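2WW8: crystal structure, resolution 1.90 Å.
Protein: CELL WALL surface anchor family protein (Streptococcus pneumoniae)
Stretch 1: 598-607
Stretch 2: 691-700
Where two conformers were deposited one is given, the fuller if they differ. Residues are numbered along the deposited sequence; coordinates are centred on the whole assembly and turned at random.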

# COMPACT_ATOMS: atom_id res chain seq x y z
N ILE A 598 -12.57 -1.49 15.00
CA ILE A 598 -12.73 -2.26 13.77
C ILE A 598 -13.54 -3.51 14.08
O ILE A 598 -13.21 -4.20 15.05
CB ILE A 598 -11.41 -2.70 13.18
CG1 ILE A 598 -10.55 -1.49 12.82
CG2 ILE A 598 -11.65 -3.64 11.95
CD1 ILE A 598 -9.11 -1.83 12.52
N THR A 599 -14.56 -3.80 13.27
CA THR A 599 -15.35 -5.02 13.42
C THR A 599 -15.15 -5.84 12.16
O THR A 599 -15.42 -5.39 11.01
CB THR A 599 -16.84 -4.72 13.61
OG1 THR A 599 -16.99 -3.83 14.74
CG2 THR A 599 -17.66 -6.02 13.87
N ASP A 600 -14.67 -7.06 12.38
CA ASP A 600 -14.16 -7.91 11.28
C ASP A 600 -14.61 -9.37 11.44
O ASP A 600 -13.85 -10.21 11.95
CB ASP A 600 -12.64 -7.80 11.19
CG ASP A 600 -12.04 -8.59 10.03
OD1 ASP A 600 -12.75 -9.08 9.12
OD2 ASP A 600 -10.80 -8.73 10.02
N PRO A 601 -15.85 -9.67 10.97
CA PRO A 601 -16.38 -11.04 11.00
C PRO A 601 -15.69 -11.89 9.93
O PRO A 601 -15.42 -11.38 8.81
CB PRO A 601 -17.88 -10.88 10.71
CG PRO A 601 -18.15 -9.45 10.45
CD PRO A 601 -16.81 -8.72 10.38
N MET A 602 -15.30 -13.13 10.27
CA MET A 602 -14.85 -14.02 9.20
C MET A 602 -15.99 -14.27 8.18
O MET A 602 -17.17 -14.37 8.58
CB MET A 602 -14.39 -15.33 9.83
CG MET A 602 -13.19 -15.21 10.73
SD MET A 602 -11.67 -14.49 10.06
CE MET A 602 -11.81 -12.79 10.59
N GLY A 603 -15.67 -14.37 6.89
CA GLY A 603 -16.67 -14.86 5.89
C GLY A 603 -17.18 -16.29 6.11
O GLY A 603 -16.50 -17.08 6.80
N GLU A 604 -18.36 -16.62 5.58
CA GLU A 604 -18.82 -18.02 5.44
C GLU A 604 -17.69 -18.88 4.89
O GLU A 604 -17.07 -18.50 3.90
CB GLU A 604 -19.99 -18.07 4.45
CG GLU A 604 -20.37 -19.45 3.89
CD GLU A 604 -21.58 -19.43 2.98
OE1 GLU A 604 -22.15 -18.32 2.77
OE2 GLU A 604 -21.97 -20.51 2.48
N LEU A 605 -17.45 -20.03 5.52
CA LEU A 605 -16.42 -20.96 5.12
C LEU A 605 -15.00 -20.41 5.11
O LEU A 605 -14.19 -20.89 4.29
CB LEU A 605 -16.78 -21.55 3.75
CG LEU A 605 -18.03 -22.43 3.73
CD1 LEU A 605 -17.93 -23.33 2.53
CD2 LEU A 605 -18.14 -23.29 4.99
N ILE A 606 -14.72 -19.43 5.98
CA ILE A 606 -13.39 -18.84 6.20
C ILE A 606 -13.09 -19.09 7.68
O ILE A 606 -13.87 -18.63 8.54
CB ILE A 606 -13.38 -17.31 5.94
CG1 ILE A 606 -13.81 -17.00 4.49
CG2 ILE A 606 -12.01 -16.72 6.31
CD1 ILE A 606 -12.74 -17.30 3.41
N ASP A 607 -12.05 -19.88 7.97
CA ASP A 607 -11.62 -20.09 9.35
C ASP A 607 -10.38 -19.29 9.74
O ASP A 607 -9.34 -19.41 9.11
CB ASP A 607 -11.34 -21.57 9.63
CG ASP A 607 -12.47 -22.49 9.20
OD1 ASP A 607 -13.63 -22.20 9.58
OD2 ASP A 607 -12.21 -23.50 8.51
N PHE A 691 -15.82 -18.35 -5.37
CA PHE A 691 -15.06 -17.35 -4.62
C PHE A 691 -15.77 -17.01 -3.32
O PHE A 691 -16.96 -16.70 -3.32
CB PHE A 691 -14.82 -16.09 -5.45
CG PHE A 691 -13.60 -16.18 -6.31
CD1 PHE A 691 -12.34 -16.12 -5.75
CD2 PHE A 691 -13.72 -16.33 -7.70
CE1 PHE A 691 -11.19 -16.20 -6.56
CE2 PHE A 691 -12.59 -16.42 -8.51
CZ PHE A 691 -11.32 -16.37 -7.96
N TYR A 692 -15.07 -17.09 -2.21
CA TYR A 692 -15.64 -16.74 -0.91
C TYR A 692 -15.00 -15.44 -0.44
O TYR A 692 -13.77 -15.35 -0.42
CB TYR A 692 -15.35 -17.86 0.11
CG TYR A 692 -16.19 -19.10 -0.15
CD1 TYR A 692 -15.72 -20.08 -1.01
CD2 TYR A 692 -17.47 -19.26 0.42
CE1 TYR A 692 -16.49 -21.21 -1.29
CE2 TYR A 692 -18.23 -20.42 0.15
CZ TYR A 692 -17.73 -21.38 -0.72
OH TYR A 692 -18.44 -22.54 -1.05
N ASP A 693 -15.81 -14.47 -0.02
CA ASP A 693 -15.28 -13.30 0.73
C ASP A 693 -14.56 -13.78 2.00
O ASP A 693 -15.04 -14.70 2.72
CB ASP A 693 -16.42 -12.41 1.20
CG ASP A 693 -17.01 -11.56 0.09
OD1 ASP A 693 -16.55 -11.59 -1.09
OD2 ASP A 693 -17.98 -10.84 0.40
N THR A 694 -13.39 -13.18 2.25
CA THR A 694 -12.62 -13.54 3.45
C THR A 694 -13.26 -13.06 4.71
O THR A 694 -12.99 -13.62 5.77
CB THR A 694 -11.14 -13.06 3.42
OG1 THR A 694 -11.10 -11.68 3.07
CG2 THR A 694 -10.39 -13.84 2.33
N ASN A 695 -14.11 -12.03 4.59
CA ASN A 695 -14.77 -11.43 5.74
C ASN A 695 -16.25 -11.21 5.48
O ASN A 695 -16.66 -11.16 4.33
CB ASN A 695 -14.19 -10.04 6.07
CG ASN A 695 -12.66 -9.95 6.00
OD1 ASN A 695 -11.83 -10.80 5.61
N GLY A 696 -17.02 -11.03 6.54
CA GLY A 696 -18.37 -10.51 6.39
C GLY A 696 -18.20 -9.00 6.29
O GLY A 696 -17.12 -8.50 5.97
N ARG A 697 -19.27 -8.27 6.55
CA ARG A 697 -19.16 -6.78 6.52
C ARG A 697 -18.13 -6.30 7.54
O ARG A 697 -18.33 -6.43 8.77
CB ARG A 697 -20.54 -6.13 6.73
CG ARG A 697 -20.38 -4.59 6.62
CD ARG A 697 -21.54 -3.77 7.17
NE ARG A 697 -21.40 -2.41 6.64
CZ ARG A 697 -22.26 -1.42 6.89
NH1 ARG A 697 -23.27 -1.64 7.72
NH2 ARG A 697 -22.09 -0.21 6.35
N THR A 698 -17.03 -5.74 7.01
CA THR A 698 -15.91 -5.20 7.78
C THR A 698 -15.95 -3.69 7.96
O THR A 698 -16.01 -2.99 6.98
CB THR A 698 -14.57 -5.66 7.15
OG1 THR A 698 -14.60 -7.07 6.98
CG2 THR A 698 -13.40 -5.41 8.13
N THR A 699 -15.93 -3.18 9.19
CA THR A 699 -16.30 -1.77 9.43
C THR A 699 -15.31 -1.12 10.37
O THR A 699 -14.69 -1.77 11.24
CB THR A 699 -17.76 -1.60 9.97
OG1 THR A 699 -17.90 -2.23 11.26
CG2 THR A 699 -18.76 -2.29 9.02
N LEU A 700 -15.18 0.19 10.18
CA LEU A 700 -14.55 1.05 11.17
C LEU A 700 -15.62 1.97 11.72
O LEU A 700 -16.34 2.64 10.93
CB LEU A 700 -13.47 1.89 10.46
CG LEU A 700 -12.92 3.06 11.31
CD1 LEU A 700 -12.18 2.53 12.54
CD2 LEU A 700 -12.01 3.96 10.44
O HOH W 1 -16.63 -1.23 13.70
O HOH W 2 -17.27 -15.93 2.43

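The two stretches run antiparallel, but their shapes match in two separate ladders with a one-residue shift of register between them. At one end T599 and T699 form a hydrogen-bonded pair: T599 N to T699 O and T699 N to T599 O are both 2.9 Å. Their hydroxyls lie on the same face, where one water joins them, 2.8 Å from T599 OG1 and 2.9 Å from T699 OG1. On the other face the apolar I598 and L700 meet, with I598 CG1 4.3 Å from L700 CD1.

Beyond the shift, G696 N donates to P601 O (2.8 Å) and G603 N to T694 O (3.0 Å). Proline has no amide hydrogen to give, but its carbonyl still accepts. G603 fits here because it has no side chain: an ideal CB would sit 2.0 Å from D693 O, a clash. Its bare CA instead approaches that oxygen at 3.6 Å.

The type II turn from G603 to I606, closed by I606 N to G603 O (3.1 Å), brings L605 toward Y692. L605 CB lies over one face of the tyrosine ring, and L605 CD1 comes within 3.8 Å of Y692 CE2. I606 fills the space beside them, its CD1 4.2 Å from Y692 CB and its CG1 3.2 Å from D693 O.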